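Local coordinates for succinoglycan biosynthesis protein (PDB 3B55) that binds a calcium ion and belongs to the erythromycin esterase-like family, though its own substrate and reaction are not established, at residues Ala75-Leu80 against Lys334-Ile339; Phe107-Leu112 against Glu296-Thr301. The protein carries 1 engineered substitution. All blocks are in the same frame, centred on the assembly; numbering follows the deposited sequence.

Contact 1: residues Ala75-Leu80 against Lys334-Ile339; sequences ASIVGL and KRYVSI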
loop_
_atom_site.group_PDB
_atom_site.type_symbol
_atom_site.label_atom_id
_atom_site.label_comp_id
_atom_site.label_asym_id
_atom_site.label_seq_id
_atom_site.Cartn_x
_atom_site.Cartn_y
_atom_site.Cartn_z
ATOM N N ALA A 75 -9.717 -4.193 14.997
ATOM C CA ALA A 75 -8.558 -3.487 14.448
ATOM C C ALA A 75 -9.005 -2.222 13.723
ATOM O O ALA A 75 -10.039 -2.213 13.051
ATOM C CB ALA A 75 -7.799 -4.384 13.483
ATOM N N SER A 76 -8.211 -1.164 13.850
ATOM C CA SER A 76 -8.510 0.127 13.225
ATOM C C SER A 76 -7.904 0.250 11.833
ATOM O O SER A 76 -8.349 1.054 11.010
ATOM C CB SER A 76 -7.937 1.260 14.074
ATOM O OG SER A 76 -8.280 1.072 15.428
ATOM N N ILE A 77 -6.874 -0.540 11.576
ATOM C CA ILE A 77 -6.188 -0.468 10.305
ATOM C C ILE A 77 -5.677 -1.847 9.934
ATOM O O ILE A 77 -5.002 -2.512 10.720
ATOM C CB ILE A 77 -5.057 0.580 10.407
ATOM C CG1 ILE A 77 -4.166 0.549 9.169
ATOM C CG2 ILE A 77 -4.276 0.369 11.699
ATOM C CD1 ILE A 77 -3.192 1.715 9.123
ATOM N N VAL A 78 -6.045 -2.279 8.733
ATOM C CA VAL A 78 -5.694 -3.593 8.218
ATOM C C VAL A 78 -4.828 -3.519 6.969
ATOM O O VAL A 78 -5.233 -2.946 5.955
ATOM C CB VAL A 78 -6.984 -4.395 7.883
ATOM C CG1 VAL A 78 -6.643 -5.692 7.151
ATOM C CG2 VAL A 78 -7.752 -4.684 9.162
ATOM N N GLY A 79 -3.635 -4.104 7.057
ATOM C CA GLY A 79 -2.728 -4.119 5.926
ATOM C C GLY A 79 -3.147 -5.266 5.020
ATOM O O GLY A 79 -3.363 -6.382 5.496
ATOM N N LEU A 80 -3.274 -5.004 3.722
ATOM C CA LEU A 80 -3.682 -6.035 2.773
ATOM C C LEU A 80 -2.621 -6.099 1.683
ATOM O O LEU A 80 -2.654 -5.332 0.719
ATOM C CB LEU A 80 -5.064 -5.682 2.198
ATOM C CG LEU A 80 -5.845 -6.696 1.354
ATOM C CD1 LEU A 80 -5.962 -8.024 2.104
ATOM C CD2 LEU A 80 -7.249 -6.125 1.046
ATOM N N LYS A 334 -1.918 -4.236 18.628
ATOM C CA LYS A 334 -3.024 -5.088 18.219
ATOM C C LYS A 334 -4.066 -4.337 17.400
ATOM O O LYS A 334 -5.029 -4.932 16.929
ATOM C CB LYS A 334 -3.695 -5.727 19.440
ATOM C CG LYS A 334 -4.417 -4.737 20.325
ATOM C CD LYS A 334 -4.899 -5.383 21.609
ATOM C CE LYS A 334 -5.641 -4.379 22.478
ATOM N NZ LYS A 334 -6.002 -4.952 23.800
ATOM N N ARG A 335 -3.886 -3.034 17.224
ATOM C CA ARG A 335 -4.855 -2.290 16.436
ATOM C C ARG A 335 -4.588 -2.392 14.939
ATOM O O ARG A 335 -5.432 -2.018 14.130
ATOM C CB ARG A 335 -4.915 -0.828 16.884
ATOM C CG ARG A 335 -5.640 -0.654 18.220
ATOM C CD ARG A 335 -6.222 0.749 18.356
ATOM N NE ARG A 335 -5.170 1.756 18.414
ATOM C CZ ARG A 335 -5.236 2.938 17.814
ATOM N NH1 ARG A 335 -6.312 3.257 17.101
ATOM N NH2 ARG A 335 -4.230 3.797 17.933
ATOM N N TYR A 336 -3.409 -2.895 14.579
ATOM C CA TYR A 336 -3.043 -3.083 13.180
ATOM C C TYR A 336 -3.054 -4.576 12.898
ATOM O O TYR A 336 -2.390 -5.337 13.594
ATOM C CB TYR A 336 -1.641 -2.539 12.899
ATOM C CG TYR A 336 -1.133 -2.816 11.496
ATOM C CD1 TYR A 336 -1.864 -2.419 10.379
ATOM C CD2 TYR A 336 0.082 -3.471 11.288
ATOM C CE1 TYR A 336 -1.403 -2.658 9.095
ATOM C CE2 TYR A 336 0.552 -3.721 10.000
ATOM C CZ TYR A 336 -0.198 -3.310 8.909
ATOM O OH TYR A 336 0.251 -3.543 7.631
ATOM N N VAL A 337 -3.825 -4.990 11.898
ATOM C CA VAL A 337 -3.888 -6.393 11.512
ATOM C C VAL A 337 -3.261 -6.459 10.133
ATOM O O VAL A 337 -3.574 -5.651 9.263
ATOM C CB VAL A 337 -5.339 -6.922 11.443
ATOM C CG1 VAL A 337 -5.360 -8.276 10.752
ATOM C CG2 VAL A 337 -5.906 -7.058 12.845
ATOM N N SER A 338 -2.362 -7.414 9.934
ATOM C CA SER A 338 -1.682 -7.543 8.652
ATOM C C SER A 338 -2.066 -8.814 7.913
ATOM O O SER A 338 -1.864 -9.926 8.406
ATOM C CB SER A 338 -0.163 -7.507 8.868
ATOM O OG SER A 338 0.539 -7.719 7.662
ATOM N N ILE A 339 -2.624 -8.639 6.724
ATOM C CA ILE A 339 -3.025 -9.762 5.893
ATOM C C ILE A 339 -2.125 -9.817 4.669
ATOM O O ILE A 339 -1.970 -8.823 3.963
ATOM C CB ILE A 339 -4.478 -9.617 5.415
ATOM C CG1 ILE A 339 -5.419 -9.620 6.620
ATOM C CG2 ILE A 339 -4.826 -10.755 4.465
ATOM C CD1 ILE A 339 -6.868 -9.354 6.277
#
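The carbonyl oxygen of Arg335 is held by two backbone N-H groups, those of Ser76 and Ile77. Ser76 N reaches Arg335 O at 2.9 Å in the carbonyl plane, on a lone pair, whereas the N-H of Ile77 arrives nearly along the C=O axis over a longer 3.3 Å. This fork marks the entry into strand pairing: beyond it, single bonds run alternately from each side, Val337 N to Ile77 O, Gly79 N to Val337 O at 2.7 Å, and Ile339 N to Gly79 O, also 2.7 Å. The two strand segments run parallel, 16° apart, as the adjoining strands 77-82 and 336-344 at the middle of an eight-stranded mixed sheet flanked by helices. On the face carrying Ile77 and Tyr336, the tyrosine CG stands anti to its backbone N (chi1 174°), so the ring lies obliquely over the neighbouring backbone. Its CD1 approaches Ile77 O at 3.2 Å, and its hydroxyl comes close over Gly79 CA, in room left by the lack of a side chain; the tyrosine OH bonds to the carbonyl of Val310, which also takes the hydroxyl of Ser338. Leu328 of helix 324-332 packs on both Ile77 and Tyr336. On the other face the strands meet through aliphatic side chains. Val78 and Val337 run alongside each other in the same direction, and the CD1 tip of Ile339 crosses obliquely to touch Val78 CG1. Farther along, Leu80 CD1 rests alongside Ile339 CG2 at 3.8 Å. Helix 88-104 covers Val78 and Leu80 here through Leu101, Ile97 and Val98. At the opposite end Ala75 CB presses tightly on Val337 CG2, 3.3 Å away, while Arg335, bent at chi3 (-65°), brings NH1 round for a weak bond to Ser76 OG.

Contact 2: residues Phe107-Leu112 against Glu296-Thr301; sequences FTNLVL and EHLGKT
Phe107 and Lys300 both set CG anti to their own carbonyl carbon (chi1 -74° and -55°), and the lysine chain then bends at chi2 and chi3, so that the two side chains cross at about a right angle, the lysine running over one face of the ring. Lys300 CB sits over that face, offset toward the rim, in a CH-pi contact 4.1 Å from the ring centroid; farther out, Lys300 CE passes Phe107 CE1. The ring turns its edge to the next residue, bringing Phe107 CE2 within 3.3 Å of Thr301 O. Beside the ring, Thr108 N donates to Lys300 O at 3.1 Å in the carbonyl plane, and Asn109 N adds a weak bond to the same oxygen. Gly299, the first residue past helix 278-298, leaves helical geometry with positive phi (111°) and leads into strand 301-306. Thr301 OG1 ties this turn together by bonding back to Gly299 O at 2.9 Å, from above the carbonyl plane. Its CG2, anti to the backbone N, is pressed obliquely on Val111 CG2, a tight 3.3 Å. The Asn109 side chain crosses that of Leu298 at about a right angle, its end against Leu298 CB. Strand 109-112 thus enters the sheet parallel to strand 301-306, with strand 167-172 on its other flank; Thr294 of helix 278-298 covers Asn109, Val111 and Thr301, while helix 144-158 packs on Leu110.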
loop_
_atom_site.group_PDB
_atom_site.type_symbol
_atom_site.label_atom_id
_atom_site.label_comp_id
_atom_site.label_asym_id
_atom_site.label_seq_id
_atom_site.Cartn_x
_atom_site.Cartn_y
_atom_site.Cartn_z
ATOM N N PHE A 107 -14.998 -0.330 7.460
ATOM C CA PHE A 107 -13.833 0.373 6.931
ATOM C C PHE A 107 -14.268 1.398 5.894
ATOM O O PHE A 107 -15.039 1.096 4.981
ATOM C CB PHE A 107 -12.811 -0.617 6.362
ATOM C CG PHE A 107 -12.054 -1.357 7.427
ATOM C CD1 PHE A 107 -12.626 -2.443 8.075
ATOM C CD2 PHE A 107 -10.807 -0.915 7.840
ATOM C CE1 PHE A 107 -11.967 -3.077 9.128
ATOM C CE2 PHE A 107 -10.139 -1.540 8.893
ATOM C CZ PHE A 107 -10.724 -2.626 9.538
ATOM N N THR A 108 -13.771 2.619 6.048
ATOM C CA THR A 108 -14.148 3.709 5.151
ATOM C C THR A 108 -13.012 4.375 4.370
ATOM O O THR A 108 -13.239 5.374 3.679
ATOM C CB THR A 108 -14.887 4.817 5.935
ATOM O OG1 THR A 108 -14.094 5.209 7.063
ATOM C CG2 THR A 108 -16.250 4.321 6.426
ATOM N N ASN A 109 -11.798 3.852 4.487
ATOM C CA ASN A 109 -10.680 4.434 3.760
ATOM C C ASN A 109 -9.791 3.373 3.164
ATOM O O ASN A 109 -9.491 2.368 3.797
ATOM C CB ASN A 109 -9.845 5.329 4.676
ATOM C CG ASN A 109 -10.689 6.311 5.434
ATOM O OD1 ASN A 109 -11.065 6.066 6.580
ATOM N ND2 ASN A 109 -11.015 7.428 4.793
ATOM N N LEU A 110 -9.392 3.601 1.925
ATOM C CA LEU A 110 -8.510 2.688 1.237
ATOM C C LEU A 110 -7.249 3.470 0.911
ATOM O O LEU A 110 -7.279 4.414 0.115
ATOM C CB LEU A 110 -9.149 2.177 -0.057
ATOM C CG LEU A 110 -8.238 1.302 -0.937
ATOM C CD1 LEU A 110 -7.800 0.074 -0.171
ATOM C CD2 LEU A 110 -8.986 0.879 -2.194
ATOM N N VAL A 111 -6.154 3.093 1.558
ATOM C CA VAL A 111 -4.879 3.736 1.322
ATOM C C VAL A 111 -4.113 2.847 0.355
ATOM O O VAL A 111 -3.797 1.694 0.656
ATOM C CB VAL A 111 -4.072 3.914 2.628
ATOM C CG1 VAL A 111 -2.709 4.509 2.317
ATOM C CG2 VAL A 111 -4.832 4.840 3.577
ATOM N N LEU A 112 -3.826 3.392 -0.817
ATOM C CA LEU A 112 -3.115 2.650 -1.843
ATOM C C LEU A 112 -1.650 2.971 -1.861
ATOM O O LEU A 112 -1.234 4.090 -1.548
ATOM C CB LEU A 112 -3.654 2.978 -3.239
ATOM C CG LEU A 112 -5.104 2.680 -3.588
ATOM C CD1 LEU A 112 -5.378 3.252 -4.963
ATOM C CD2 LEU A 112 -5.376 1.182 -3.563
ATOM N N GLU A 296 -5.977 8.068 11.720
ATOM C CA GLU A 296 -6.175 9.019 12.805
ATOM C C GLU A 296 -7.176 10.130 12.496
ATOM O O GLU A 296 -7.888 10.581 13.391
ATOM C CB GLU A 296 -4.834 9.624 13.237
ATOM C CG GLU A 296 -3.820 8.595 13.716
ATOM C CD GLU A 296 -2.701 9.206 14.554
ATOM O OE1 GLU A 296 -2.004 10.113 14.050
ATOM O OE2 GLU A 296 -2.516 8.769 15.711
ATOM N N HIS A 297 -7.239 10.570 11.242
ATOM C CA HIS A 297 -8.166 11.636 10.882
ATOM C C HIS A 297 -9.434 11.195 10.166
ATOM O O HIS A 297 -10.450 11.867 10.271
ATOM C CB HIS A 297 -7.470 12.690 10.021
ATOM C CG HIS A 297 -6.367 13.414 10.726
ATOM N ND1 HIS A 297 -5.162 12.816 11.030
ATOM C CD2 HIS A 297 -6.297 14.674 11.218
ATOM C CE1 HIS A 297 -4.399 13.675 11.683
ATOM N NE2 HIS A 297 -5.063 14.809 11.810
ATOM N N LEU A 298 -9.395 10.071 9.456
ATOM C CA LEU A 298 -10.576 9.618 8.724
ATOM C C LEU A 298 -11.207 8.315 9.201
ATOM O O LEU A 298 -12.286 7.957 8.747
ATOM C CB LEU A 298 -10.260 9.527 7.224
ATOM C CG LEU A 298 -9.671 10.798 6.602
ATOM C CD1 LEU A 298 -9.484 10.589 5.110
ATOM C CD2 LEU A 298 -10.584 12.001 6.859
ATOM N N GLY A 299 -10.539 7.594 10.101
ATOM C CA GLY A 299 -11.130 6.365 10.615
ATOM C C GLY A 299 -10.534 5.017 10.241
ATOM O O GLY A 299 -9.359 4.905 9.899
ATOM N N LYS A 300 -11.365 3.982 10.310
ATOM C CA LYS A 300 -10.937 2.630 9.986
ATOM C C LYS A 300 -10.401 2.609 8.559
ATOM O O LYS A 300 -11.111 2.940 7.606
ATOM C CB LYS A 300 -12.106 1.663 10.172
ATOM C CG LYS A 300 -12.707 1.757 11.574
ATOM C CD LYS A 300 -12.795 0.409 12.257
ATOM C CE LYS A 300 -13.781 -0.504 11.566
ATOM N NZ LYS A 300 -13.974 -1.772 12.328
ATOM N N THR A 301 -9.142 2.209 8.428
ATOM C CA THR A 301 -8.461 2.211 7.141
ATOM C C THR A 301 -7.903 0.873 6.669
ATOM O O THR A 301 -7.561 -0.002 7.477
ATOM C CB THR A 301 -7.301 3.234 7.194
ATOM O OG1 THR A 301 -7.838 4.534 7.466
ATOM C CG2 THR A 301 -6.533 3.280 5.872
#

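How the contacts relate
Contacts 1 and 2 are neighbouring parts of the same sheet, their centres 11 Å apart, with contact 2 nested in the chain loop that contact 1 closes. Strand 301-306 lies between 77-82 and 109-112 and links them: Ser76 O and Thr301 N are 2.9 Å apart and Val78 N and Thr301 O 3.0 Å, both probable hydrogen bonds. Phe107 also bridges the two contacts, its CZ packing 3.6 Å from Val78 CG2. Both strands 77-82 and 109-112 lead toward the calcium site of His85 and Glu113; the ion is about 13 Å from the side chain of Leu80 and about 12 Å from that of Val111.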